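Local structure of periplasmic binding protein/LacI transcriptional regulator (Burkholderia graminis C4D1M, 5HQJ) at residues A[109-114]-A[282-287]; A[50-55]-A[272-277]. The protein binds D-arabinose in the crystal and probably serves as the periplasmic sugar-binding component of a bacterial ABC transporter. One frame throughout, in Å; residues are numbered along the deposited sequence.

Contact 1 of 2, residues A[109-114]-A[282-287]; sequences GIKVLT and AQIQGQ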
ATOM      1  N   GLY A 109      25.339 -12.377   4.296  1.00 49.27           N
ATOM      2  CA  GLY A 109      25.745 -11.483   3.225  1.00 42.81           C
ATOM      3  C   GLY A 109      24.636 -10.996   2.298  1.00 38.96           C
ATOM      4  O   GLY A 109      24.909 -10.200   1.410  1.00 48.22           O
ATOM      5  N   ILE A 110      23.402 -11.465   2.494  1.00 37.82           N
ATOM      6  CA  ILE A 110      22.282 -11.081   1.618  1.00 35.44           C
ATOM      7  C   ILE A 110      21.893  -9.653   1.925  1.00 36.35           C
ATOM      8  O   ILE A 110      21.752  -9.276   3.106  1.00 34.00           O
ATOM      9  CB  ILE A 110      21.044 -12.007   1.794  1.00 40.68           C
ATOM     10  CG1 ILE A 110      21.435 -13.457   1.507  1.00 41.78           C
ATOM     11  CG2 ILE A 110      19.883 -11.584   0.870  1.00 32.97           C
ATOM     12  CD1 ILE A 110      20.323 -14.463   1.668  1.00 43.86           C
ATOM     13  N   LYS A 111      21.728  -8.857   0.872  1.00 31.68           N
ATOM     14  CA  LYS A 111      21.277  -7.479   1.036  1.00 33.17           C
ATOM     15  C   LYS A 111      19.774  -7.480   1.136  1.00 33.82           C
ATOM     16  O   LYS A 111      19.099  -8.167   0.362  1.00 27.90           O
ATOM     17  CB  LYS A 111      21.727  -6.609  -0.122  1.00 33.36           C
ATOM     18  CG  LYS A 111      23.186  -6.747  -0.452  1.00 32.75           C
ATOM     19  CD  LYS A 111      24.054  -6.331   0.725  1.00 41.34           C
ATOM     20  CE  LYS A 111      25.514  -6.613   0.469  1.00 49.86           C
ATOM     21  NZ  LYS A 111      26.227  -6.922   1.734  1.00 52.65           N
ATOM     22  N   VAL A 112      19.253  -6.730   2.101  1.00 27.88           N
ATOM     23  CA  VAL A 112      17.837  -6.768   2.382  1.00 26.93           C
ATOM     24  C   VAL A 112      17.304  -5.352   2.506  1.00 25.10           C
ATOM     25  O   VAL A 112      17.873  -4.531   3.214  1.00 29.15           O
ATOM     26  CB  VAL A 112      17.544  -7.563   3.666  1.00 28.72           C
ATOM     27  CG1 VAL A 112      16.065  -7.555   3.974  1.00 29.72           C
ATOM     28  CG2 VAL A 112      18.045  -9.006   3.517  1.00 35.58           C
ATOM     29  N   LEU A 113      16.203  -5.089   1.818  1.00 23.38           N
ATOM     30  CA  LEU A 113      15.502  -3.842   1.999  1.00 24.37           C
ATOM     31  C   LEU A 113      14.002  -4.060   1.927  1.00 22.21           C
ATOM     32  O   LEU A 113      13.516  -5.127   1.496  1.00 21.40           O
ATOM     33  CB  LEU A 113      15.956  -2.817   0.952  1.00 23.89           C
ATOM     34  CG  LEU A 113      15.669  -3.050  -0.543  1.00 23.91           C
ATOM     35  CD1 LEU A 113      14.226  -2.701  -0.930  1.00 26.70           C
ATOM     36  CD2 LEU A 113      16.639  -2.233  -1.423  1.00 19.24           C
ATOM     37  N   THR A 114      13.261  -3.052   2.365  1.00 20.05           N
ATOM     38  CA  THR A 114      11.803  -3.102   2.280  1.00 19.90           C
ATOM     39  C   THR A 114      11.268  -2.066   1.318  1.00 22.50           C
ATOM     40  O   THR A 114      11.972  -1.098   0.997  1.00 17.71           O
ATOM     41  CB  THR A 114      11.174  -2.904   3.659  1.00 20.28           C
ATOM     42  OG1 THR A 114      11.635  -1.673   4.238  1.00 22.78           O
ATOM     43  CG2 THR A 114      11.566  -4.063   4.554  1.00 22.39           C
ATOM     44  N   ALA A 282      22.890  -2.237  -6.470  1.00 32.63           N
ATOM     45  CA  ALA A 282      23.964  -1.348  -6.061  1.00 23.14           C
ATOM     46  C   ALA A 282      24.588  -1.781  -4.731  1.00 31.79           C
ATOM     47  O   ALA A 282      25.793  -1.626  -4.527  1.00 38.65           O
ATOM     48  CB  ALA A 282      23.456   0.059  -5.958  1.00 28.85           C
ATOM     49  N   GLN A 283      23.768  -2.310  -3.827  1.00 33.59           N
ATOM     50  CA  GLN A 283      24.261  -2.766  -2.534  1.00 33.30           C
ATOM     51  C   GLN A 283      25.048  -4.060  -2.705  1.00 36.14           C
ATOM     52  O   GLN A 283      26.121  -4.216  -2.133  1.00 41.98           O
ATOM     53  CB  GLN A 283      23.110  -2.960  -1.552  1.00 25.57           C
ATOM     54  CG  GLN A 283      22.471  -1.622  -1.072  1.00 27.85           C
ATOM     55  CD  GLN A 283      21.199  -1.844  -0.259  1.00 36.12           C
ATOM     56  OE1 GLN A 283      20.905  -2.968   0.143  1.00 48.15           O
ATOM     57  NE2 GLN A 283      20.433  -0.776  -0.029  1.00 51.65           N
ATOM     58  N   ILE A 284      24.503  -4.969  -3.511  1.00 32.23           N
ATOM     59  CA  ILE A 284      25.167  -6.222  -3.838  1.00 33.51           C
ATOM     60  C   ILE A 284      26.537  -5.957  -4.449  1.00 47.23           C
ATOM     61  O   ILE A 284      27.519  -6.617  -4.106  1.00 75.66           O
ATOM     62  CB  ILE A 284      24.318  -7.059  -4.815  1.00 31.81           C
ATOM     63  CG1 ILE A 284      23.059  -7.566  -4.110  1.00 27.23           C
ATOM     64  CG2 ILE A 284      25.126  -8.234  -5.368  1.00 36.80           C
ATOM     65  CD1 ILE A 284      21.989  -8.060  -5.026  1.00 22.95           C
ATOM     66  N   GLN A 285      26.605  -4.986  -5.352  1.00 29.86           N
ATOM     67  CA  GLN A 285      27.848  -4.700  -6.046  1.00 31.17           C
ATOM     68  C   GLN A 285      28.733  -3.683  -5.304  1.00 53.54           C
ATOM     69  O   GLN A 285      29.711  -3.181  -5.857  1.00 46.84           O
ATOM     70  CB  GLN A 285      27.541  -4.224  -7.465  1.00 28.15           C
ATOM     71  CG  GLN A 285      27.570  -5.351  -8.479  1.00 49.76           C
ATOM     72  CD  GLN A 285      27.375  -4.879  -9.906  1.00 77.11           C
ATOM     73  OE1 GLN A 285      26.978  -3.739 -10.150  1.00 83.99           O
ATOM     74  NE2 GLN A 285      27.658  -5.762 -10.860  1.00 84.07           N
ATOM     75  N   GLY A 286      28.395  -3.398  -4.049  1.00 64.78           N
ATOM     76  CA  GLY A 286      29.263  -2.629  -3.169  1.00 65.84           C
ATOM     77  C   GLY A 286      29.478  -1.155  -3.484  1.00 55.30           C
ATOM     78  O   GLY A 286      30.528  -0.605  -3.154  1.00 45.21           O
ATOM     79  N   GLN A 287      28.502  -0.498  -4.104  1.00 37.82           N
ATOM     80  CA  GLN A 287      28.638   0.931  -4.376  1.00 42.45           C
ATOM     81  C   GLN A 287      27.407   1.717  -3.964  1.00 48.47           C
ATOM     82  O   GLN A 287      27.121   2.775  -4.515  1.00 50.33           O
ATOM     83  CB  GLN A 287      28.956   1.165  -5.855  1.00 46.56           C
ATOM     84  CG  GLN A 287      28.079   0.416  -6.839  1.00 48.68           C
ATOM     85  CD  GLN A 287      28.815   0.110  -8.140  1.00 73.19           C
ATOM     86  OE1 GLN A 287      30.045   0.032  -8.166  1.00 91.07           O
ATOM     87  NE2 GLN A 287      28.065  -0.070  -9.221  1.00 70.04           N
TER
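K111, the first residue of strand 111-115, lies against Q283 and I284 in the last turn of helix 269-284. Its CB sits 3.7 Å from the amide oxygen OE1 of Q283, and its CG meets I284 CG1 at 3.8 Å. Beyond that, the chain bends at chi2 (-61°), which carries CD and CE over the helix end: CD is 4.1 Å from the carbonyl oxygen of Q283, and CE approaches the same oxygen to 3.6 Å. A second bend at chi4 (-149°) leaves NZ 4.7 Å from Q283 O, too far for a hydrogen bond. The Q283 side chain runs extended from CG towards the strand, and its NE2 lies 4.3 Å from L113 CD2. The same NE2 donates to E288 and to S125 OG, which also bonds to the V112 carbonyl, tying the amide to the strand. After I284, helix 269-284 ends in a Schellman motif with G286 as its C-prime residue. The contact seats this helix end on a face of the parallel sheet. Between the segments it is van der Waals only, made by lysine methylenes on Q283 and I284, with L113 beside the Q283 amide, whose nitrogen E288 and S125 hold.

Contact 2 of 2, residues A[50-55]-A[272-277]; sequences KTAADK and MGSLAV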
ATOM      1  N   LYS A  50      10.790  -6.029 -12.528  1.00 18.80           N
ATOM      2  CA  LYS A  50      11.165  -6.880 -13.645  1.00 18.84           C
ATOM      3  C   LYS A  50      11.852  -6.031 -14.705  1.00 14.50           C
ATOM      4  O   LYS A  50      12.896  -6.416 -15.225  1.00 18.66           O
ATOM      5  CB  LYS A  50       9.929  -7.591 -14.188  1.00 23.51           C
ATOM      6  CG  LYS A  50      10.147  -8.429 -15.424  1.00 32.80           C
ATOM      7  CD  LYS A  50      11.037  -9.619 -15.170  1.00 59.72           C
ATOM      8  CE  LYS A  50      11.131 -10.487 -16.416  1.00 97.27           C
ATOM      9  NZ  LYS A  50       9.792 -10.750 -17.033  1.00122.17           N
ATOM     10  N   THR A  51      11.291  -4.856 -14.998  1.00 17.14           N
ATOM     11  CA  THR A  51      11.927  -3.905 -15.918  1.00 18.84           C
ATOM     12  C   THR A  51      13.357  -3.536 -15.473  1.00 17.37           C
ATOM     13  O   THR A  51      14.306  -3.604 -16.262  1.00 16.46           O
ATOM     14  CB  THR A  51      11.082  -2.639 -16.036  1.00 18.82           C
ATOM     15  OG1 THR A  51       9.788  -2.982 -16.532  1.00 19.94           O
ATOM     16  CG2 THR A  51      11.720  -1.667 -17.000  1.00 18.77           C
ATOM     17  N   ALA A  52      13.535  -3.208 -14.200  1.00 18.84           N
ATOM     18  CA  ALA A  52      14.856  -2.803 -13.728  1.00 15.51           C
ATOM     19  C   ALA A  52      15.839  -3.964 -13.739  1.00 17.11           C
ATOM     20  O   ALA A  52      17.023  -3.793 -14.065  1.00 17.16           O
ATOM     21  CB  ALA A  52      14.765  -2.216 -12.338  1.00 15.43           C
ATOM     22  N   ALA A  53      15.365  -5.157 -13.385  1.00 16.89           N
ATOM     23  CA  ALA A  53      16.237  -6.341 -13.379  1.00 19.17           C
ATOM     24  C   ALA A  53      16.698  -6.672 -14.792  1.00 18.26           C
ATOM     25  O   ALA A  53      17.854  -7.047 -14.995  1.00 22.51           O
ATOM     26  CB  ALA A  53      15.522  -7.539 -12.759  1.00 21.28           C
ATOM     27  N   ASP A  54      15.789  -6.575 -15.758  1.00 19.96           N
ATOM     28  CA  ASP A  54      16.134  -6.858 -17.149  1.00 20.74           C
ATOM     29  C   ASP A  54      17.151  -5.843 -17.628  1.00 16.54           C
ATOM     30  O   ASP A  54      18.134  -6.205 -18.305  1.00 20.76           O
ATOM     31  CB  ASP A  54      14.895  -6.834 -18.061  1.00 25.81           C
ATOM     32  CG  ASP A  54      14.059  -8.086 -17.938  1.00 61.61           C
ATOM     33  OD1 ASP A  54      14.466  -8.994 -17.186  1.00 57.02           O
ATOM     34  OD2 ASP A  54      13.006  -8.166 -18.599  1.00 91.79           O
ATOM     35  N   LYS A  55      16.933  -4.575 -17.272  1.00 16.95           N
ATOM     36  CA  LYS A  55      17.882  -3.522 -17.605  1.00 17.27           C
ATOM     37  C   LYS A  55      19.249  -3.894 -17.038  1.00 23.04           C
ATOM     38  O   LYS A  55      20.269  -3.790 -17.725  1.00 21.41           O
ATOM     39  CB  LYS A  55      17.430  -2.173 -17.060  1.00 28.86           C
ATOM     40  CG  LYS A  55      18.303  -1.016 -17.513  1.00 54.00           C
ATOM     41  CD  LYS A  55      18.072   0.214 -16.667  1.00 72.54           C
ATOM     42  CE  LYS A  55      19.131   1.263 -16.928  1.00 88.70           C
ATOM     43  NZ  LYS A  55      19.192   1.628 -18.365  1.00 88.23           N
HETATM   44  N   MSE A 272       8.598   2.098  -6.963  1.00 12.28           N
HETATM   45  CA  MSE A 272       9.080   1.291  -5.837  1.00 12.37           C
HETATM   46  C   MSE A 272       9.802   0.020  -6.293  1.00 16.00           C
HETATM   47  O   MSE A 272      10.882  -0.296  -5.799  1.00 13.01           O
HETATM   48  CB  MSE A 272       7.935   0.895  -4.890  1.00 11.96           C
HETATM   49  CG  MSE A 272       7.310   2.027  -4.076  1.00 12.83           C
HETATM   50 SE   MSE A 272       5.888   1.217  -3.055  1.00 21.15          SE
HETATM   51  CE  MSE A 272       4.633   2.693  -3.092  1.00 14.13           C
ATOM     52  N   GLY A 273       9.207  -0.730  -7.211  1.00 12.92           N
ATOM     53  CA  GLY A 273       9.806  -1.989  -7.645  1.00 14.54           C
ATOM     54  C   GLY A 273      11.091  -1.752  -8.401  1.00 15.53           C
ATOM     55  O   GLY A 273      12.097  -2.469  -8.255  1.00 15.66           O
ATOM     56  N   SER A 274      11.089  -0.712  -9.229  1.00 13.52           N
ATOM     57  CA  SER A 274      12.280  -0.359  -9.959  1.00 19.05           C
ATOM     58  C   SER A 274      13.447   0.025  -9.034  1.00 15.96           C
ATOM     59  O   SER A 274      14.576  -0.480  -9.144  1.00 15.29           O
ATOM     60  CB  SER A 274      11.945   0.809 -10.894  1.00 18.63           C
ATOM     61  OG  SER A 274      12.982   0.978 -11.801  1.00 25.34           O
ATOM     62  N   LEU A 275      13.170   0.952  -8.123  1.00 14.07           N
ATOM     63  CA  LEU A 275      14.169   1.363  -7.130  1.00 14.34           C
ATOM     64  C   LEU A 275      14.599   0.215  -6.248  1.00 14.44           C
ATOM     65  O   LEU A 275      15.775   0.101  -5.913  1.00 17.55           O
ATOM     66  CB  LEU A 275      13.621   2.485  -6.255  1.00 15.88           C
ATOM     67  CG  LEU A 275      13.454   3.820  -6.976  1.00 17.64           C
ATOM     68  CD1 LEU A 275      12.748   4.737  -6.030  1.00 18.70           C
ATOM     69  CD2 LEU A 275      14.802   4.442  -7.482  1.00 20.81           C
ATOM     70  N   ALA A 276      13.665  -0.651  -5.888  1.00 16.54           N
ATOM     71  CA  ALA A 276      14.032  -1.789  -5.032  1.00 14.16           C
ATOM     72  C   ALA A 276      15.126  -2.632  -5.702  1.00 20.84           C
ATOM     73  O   ALA A 276      16.136  -2.987  -5.082  1.00 19.82           O
ATOM     74  CB  ALA A 276      12.840  -2.622  -4.729  1.00 17.43           C
ATOM     75  N   VAL A 277      14.944  -2.957  -6.975  1.00 17.60           N
ATOM     76  CA  VAL A 277      15.951  -3.755  -7.671  1.00 16.27           C
ATOM     77  C   VAL A 277      17.248  -2.978  -7.868  1.00 16.49           C
ATOM     78  O   VAL A 277      18.345  -3.480  -7.576  1.00 19.64           O
ATOM     79  CB  VAL A 277      15.412  -4.258  -9.022  1.00 17.92           C
ATOM     80  CG1 VAL A 277      16.506  -4.868  -9.827  1.00 17.74           C
ATOM     81  CG2 VAL A 277      14.303  -5.289  -8.795  1.00 19.12           C
TER
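A52 rests its methyl group on helix 269-284, where CB lies 3.9 Å from V277 CB and overlaps the turn that begins at S274. This is helix-helix packing within one alpha/beta lobe of the periplasmic binding protein fold, between helices 42-56 and 269-284, which run in broadly the same direction. The short segments cross at -35°, with their axes only 7.9 Å apart. Small residues make this closeness possible: A52 and A53 on one helix and S274 on the other, and the A52 and S274 CA atoms are 5.2 Å apart. The A52 methyl also covers the polar side of that turn, lying 3.6 Å from the S274 carbonyl oxygen and 3.7 Å from S274 OG. Both approaches are van der Waals contacts from carbon to oxygen. A53 packs further along, and its methyl group also reaches V58 and Y60, so the helix pair is continued towards strand 59-62 at the edge of the sheet. V277, the larger side chain, packs against both alanines through different atoms. With CG1 anti to its backbone N (chi1 170°), that branch extends past A52 onto the next residue, ending 3.7 Å from A53 N and 4.1 Å from A53 CB.

Helix 269-284 is common to both contacts: its first half, at 272-277, packs on helix 42-56 in contact 2, and its C-terminal end, with the turn after it, meets strand 111-115 in contact 1. The centres are 14 Å apart, and L113 CD2 touches A276 O at 3.8 Å, joining them directly. Along the chain the order is 50-55, 109-114, 272-277, 282-287, so the contacts interleave. Strand 111-115 belongs to the six-stranded parallel sheet, whereas helix 269-284 follows strand 263-266 of the other sheet. The late helix therefore returns to the N-terminal lobe, the chain exchange between lobes that marks this two-lobed sugar-binding fold.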